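Lysosome-associated membrane glycoprotein 1 (Mus musculus, PDB 5GV0) is a heavily glycosylated lysosomal membrane protein whose luminal, membrane-proximal beta-rich domain probably contributes to the assembly of the protein with its own kind. Local coordinates at residues V115-E125 with V137-K146. Sequence-based numbering, arbitrary orientation.
Sequences VGNSYKCNTEE and VFSVQVQAFK
Y119 and V142 form a hydrogen-bonded antiparallel pair, as do C121 and V140, placing strands 118-121 and 140-144 side by side in one beta-sheet of the luminal LAMP domain; the N-to-C directions of these short strands are 164° apart. All four backbone bonds of this ladder measure 2.9 Å, from Y119 N to V142 O, V142 N to Y119 O, C121 N to V140 O and V140 N to C121 O. F138 and S139 both face A22 of strand 14-30, a classic beta bulge; between C121 and E125 the register across this contact shifts by one, and E125 pairs with V137. Where the ladders part, water bridges the carbonyls: one molecule donates to N122 O and F138 O, another to T123 O and V137 O. V137 O also accepts from E125 N at 3.0 Å, the donor lying 36° above the carbonyl plane. On the opposite side from Y119, Q141 NE2 gives an N-H to S118 OG at 3.0 Å, in its own amide plane, while Q141 OE1 takes a water shared with K120 NZ. S118 OG in turn gives its own hydrogen to G153 O. Both ends of the Q143 amide are engaged: OE1 accepts from G153 N, and one N-H of NE2 goes to K146 O at 2.8 Å. Among the apolar groups, V140 CG1, set between its backbone N and carbonyl carbon (chi1 55°), meets the edge of the Y119 ring in plane, 3.6 Å from Y119 CE2.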
loop_
_atom_site.group_PDB
_atom_site.type_symbol
_atom_site.label_atom_id
_atom_site.label_comp_id
_atom_site.label_asym_id
_atom_site.label_seq_id
_atom_site.Cartn_x
_atom_site.Cartn_y
_atom_site.Cartn_z
ATOM N N VAL A 115 15.779 6.304 4.893
ATOM C CA VAL A 115 15.235 6.320 6.243
ATOM C C VAL A 115 15.404 7.710 6.861
ATOM O O VAL A 115 16.509 8.271 6.857
ATOM C CB VAL A 115 15.918 5.245 7.117
ATOM C CG1 VAL A 115 15.541 5.416 8.560
ATOM C CG2 VAL A 115 15.540 3.859 6.616
ATOM N N GLY A 116 14.308 8.275 7.362
ATOM C CA GLY A 116 14.323 9.626 7.892
ATOM C C GLY A 116 13.835 10.684 6.917
ATOM O O GLY A 116 13.571 11.827 7.304
ATOM N N ASN A 117 13.745 10.306 5.648
ATOM C CA ASN A 117 13.127 11.134 4.623
ATOM C C ASN A 117 11.781 10.532 4.269
ATOM O O ASN A 117 11.475 9.414 4.673
ATOM C CB ASN A 117 14.005 11.220 3.373
ATOM C CG ASN A 117 15.186 12.148 3.546
ATOM O OD1 ASN A 117 15.276 12.886 4.519
ATOM N ND2 ASN A 117 16.099 12.124 2.578
ATOM N N SER A 118 10.976 11.268 3.515
ATOM C CA SER A 118 9.724 10.713 3.003
ATOM C C SER A 118 9.772 10.519 1.491
ATOM O O SER A 118 10.489 11.232 0.778
ATOM C CB SER A 118 8.536 11.609 3.391
ATOM O OG SER A 118 8.664 12.935 2.892
ATOM N N TYR A 119 9.039 9.516 1.020
ATOM C CA TYR A 119 8.857 9.279 -0.407
ATOM C C TYR A 119 7.640 10.052 -0.862
ATOM O O TYR A 119 6.611 10.002 -0.199
ATOM C CB TYR A 119 8.668 7.785 -0.707
ATOM C CG TYR A 119 8.367 7.489 -2.162
ATOM C CD1 TYR A 119 9.395 7.342 -3.081
ATOM C CD2 TYR A 119 7.059 7.360 -2.617
ATOM C CE1 TYR A 119 9.132 7.081 -4.416
ATOM C CE2 TYR A 119 6.787 7.099 -3.952
ATOM C CZ TYR A 119 7.828 6.957 -4.842
ATOM O OH TYR A 119 7.568 6.691 -6.175
ATOM N N LYS A 120 7.746 10.752 -1.987
ATOM C CA LYS A 120 6.600 11.474 -2.531
ATOM C C LYS A 120 6.511 11.295 -4.040
ATOM O O LYS A 120 7.517 11.378 -4.748
ATOM C CB LYS A 120 6.680 12.962 -2.183
ATOM C CG LYS A 120 5.434 13.752 -2.583
ATOM C CD LYS A 120 5.518 15.198 -2.124
ATOM C CE LYS A 120 4.291 15.977 -2.571
ATOM N NZ LYS A 120 4.423 17.431 -2.280
ATOM N N CYS A 121 5.304 11.048 -4.536
ATOM C CA CYS A 121 5.104 10.950 -5.971
ATOM C C CYS A 121 3.659 11.255 -6.324
ATOM O O CYS A 121 2.744 10.735 -5.695
ATOM C CB CYS A 121 5.496 9.560 -6.468
ATOM S SG CYS A 121 5.649 9.470 -8.285
ATOM N N ASN A 122 3.466 12.109 -7.327
ATOM C CA ASN A 122 2.136 12.473 -7.813
ATOM C C ASN A 122 1.856 11.859 -9.180
ATOM O O ASN A 122 0.843 12.155 -9.816
ATOM C CB ASN A 122 1.998 13.997 -7.881
ATOM C CG ASN A 122 1.966 14.638 -6.510
ATOM O OD1 ASN A 122 1.217 14.213 -5.632
ATOM N ND2 ASN A 122 2.790 15.660 -6.315
ATOM N N THR A 123 2.774 11.013 -9.633
ATOM C CA THR A 123 2.613 10.284 -10.886
ATOM C C THR A 123 2.128 8.880 -10.568
ATOM O O THR A 123 2.753 8.164 -9.795
ATOM C CB THR A 123 3.932 10.213 -11.683
ATOM O OG1 THR A 123 4.367 11.538 -12.004
ATOM C CG2 THR A 123 3.743 9.432 -12.982
ATOM N N GLU A 124 0.997 8.506 -11.150
ATOM C CA GLU A 124 0.402 7.187 -10.961
ATOM C C GLU A 124 1.407 6.056 -11.197
ATOM O O GLU A 124 2.030 5.995 -12.254
ATOM C CB GLU A 124 -0.788 7.054 -11.917
ATOM C CG GLU A 124 -1.736 5.899 -11.683
ATOM C CD GLU A 124 -2.988 6.031 -12.542
ATOM O OE1 GLU A 124 -3.777 5.067 -12.607
ATOM O OE2 GLU A 124 -3.179 7.108 -13.149
ATOM N N GLU A 125 1.580 5.177 -10.210
ATOM C CA GLU A 125 2.424 3.997 -10.385
ATOM C C GLU A 125 1.597 2.733 -10.251
ATOM O O GLU A 125 0.923 2.522 -9.246
ATOM C CB GLU A 125 3.576 3.960 -9.377
ATOM C CG GLU A 125 4.526 2.782 -9.637
ATOM C CD GLU A 125 5.633 2.649 -8.613
ATOM O OE1 GLU A 125 5.715 3.500 -7.706
ATOM O OE2 GLU A 125 6.423 1.685 -8.715
ATOM N N VAL A 137 -0.894 3.145 -7.133
ATOM C CA VAL A 137 -0.556 4.208 -6.205
ATOM C C VAL A 137 -0.710 5.496 -6.978
ATOM O O VAL A 137 0.190 5.914 -7.710
ATOM C CB VAL A 137 0.867 4.058 -5.652
ATOM C CG1 VAL A 137 1.136 5.134 -4.623
ATOM C CG2 VAL A 137 1.045 2.681 -5.032
ATOM N N PHE A 138 -1.879 6.098 -6.840
ATOM C CA PHE A 138 -2.260 7.228 -7.668
ATOM C C PHE A 138 -1.469 8.459 -7.253
ATOM O O PHE A 138 -0.973 9.208 -8.100
ATOM C CB PHE A 138 -3.770 7.466 -7.562
ATOM C CG PHE A 138 -4.273 8.537 -8.467
ATOM C CD1 PHE A 138 -4.555 8.259 -9.793
ATOM C CD2 PHE A 138 -4.465 9.826 -7.997
ATOM C CE1 PHE A 138 -5.019 9.253 -10.633
ATOM C CE2 PHE A 138 -4.930 10.822 -8.830
ATOM C CZ PHE A 138 -5.204 10.536 -10.148
ATOM N N SER A 139 -1.341 8.656 -5.946
ATOM C CA SER A 139 -0.411 9.644 -5.409
ATOM C C SER A 139 -0.028 9.218 -4.005
ATOM O O SER A 139 -0.758 8.461 -3.359
ATOM C CB SER A 139 -1.016 11.047 -5.399
ATOM O OG SER A 139 -2.039 11.146 -4.431
ATOM N N VAL A 140 1.119 9.686 -3.527
ATOM C CA VAL A 140 1.602 9.199 -2.249
ATOM C C VAL A 140 2.648 10.105 -1.632
ATOM O O VAL A 140 3.523 10.630 -2.320
ATOM C CB VAL A 140 2.187 7.772 -2.400
ATOM C CG1 VAL A 140 3.280 7.745 -3.479
ATOM C CG2 VAL A 140 2.712 7.235 -1.079
ATOM N N GLN A 141 2.524 10.307 -0.329
ATOM C CA GLN A 141 3.668 10.671 0.489
ATOM C C GLN A 141 3.691 9.647 1.616
ATOM O O GLN A 141 2.662 9.410 2.255
ATOM C CB GLN A 141 3.574 12.105 1.011
ATOM C CG GLN A 141 4.834 12.531 1.768
ATOM C CD GLN A 141 4.913 14.019 2.001
ATOM O OE1 GLN A 141 3.934 14.750 1.810
ATOM N NE2 GLN A 141 6.085 14.485 2.423
ATOM N N VAL A 142 4.835 9.001 1.833
ATOM C CA VAL A 142 4.879 7.912 2.798
ATOM C C VAL A 142 6.248 7.821 3.464
ATOM O O VAL A 142 7.285 8.117 2.860
ATOM C CB VAL A 142 4.490 6.558 2.132
ATOM C CG1 VAL A 142 5.512 6.143 1.082
ATOM C CG2 VAL A 142 4.316 5.465 3.181
ATOM N N GLN A 143 6.241 7.437 4.732
ATOM C CA GLN A 143 7.473 7.284 5.490
ATOM C C GLN A 143 7.323 6.163 6.512
ATOM O O GLN A 143 6.356 6.152 7.285
ATOM C CB GLN A 143 7.831 8.600 6.171
ATOM C CG GLN A 143 9.163 8.579 6.915
ATOM C CD GLN A 143 9.562 9.966 7.366
ATOM O OE1 GLN A 143 9.171 10.960 6.751
ATOM N NE2 GLN A 143 10.335 10.050 8.451
ATOM N N ALA A 144 8.263 5.222 6.504
ATOM C CA ALA A 144 8.217 4.066 7.385
ATOM C C ALA A 144 9.469 3.973 8.252
ATOM O O ALA A 144 10.556 4.405 7.842
ATOM C CB ALA A 144 8.042 2.782 6.565
ATOM N N PHE A 145 9.263 3.419 9.448
ATOM C CA PHE A 145 10.277 3.105 10.457
ATOM C C PHE A 145 10.651 4.361 11.238
ATOM O O PHE A 145 9.984 4.682 12.216
ATOM C CB PHE A 145 11.490 2.401 9.824
ATOM C CG PHE A 145 11.151 1.033 9.279
ATOM C CD1 PHE A 145 11.146 -0.072 10.118
ATOM C CD2 PHE A 145 10.775 0.864 7.954
ATOM C CE1 PHE A 145 10.797 -1.324 9.643
ATOM C CE2 PHE A 145 10.419 -0.388 7.470
ATOM C CZ PHE A 145 10.431 -1.485 8.320
ATOM N N LYS A 146 11.678 5.083 10.820
ATOM C CA LYS A 146 12.088 6.277 11.552
ATOM C C LYS A 146 11.183 7.467 11.232
ATOM O O LYS A 146 11.062 7.875 10.077
ATOM C CB LYS A 146 13.539 6.616 11.235
ATOM C CG LYS A 146 14.112 7.770 12.041
ATOM C CD LYS A 146 15.626 7.804 11.881
ATOM C CE LYS A 146 16.241 8.961 12.648
ATOM N NZ LYS A 146 15.752 10.274 12.144
HETATM O O HOH W 1 12.044 6.617 7.839
HETATM O O HOH W 2 3.877 17.394 0.709
HETATM O O HOH W 3 -1.656 11.220 -9.906
HETATM O O HOH W 4 2.803 7.252 -7.281
#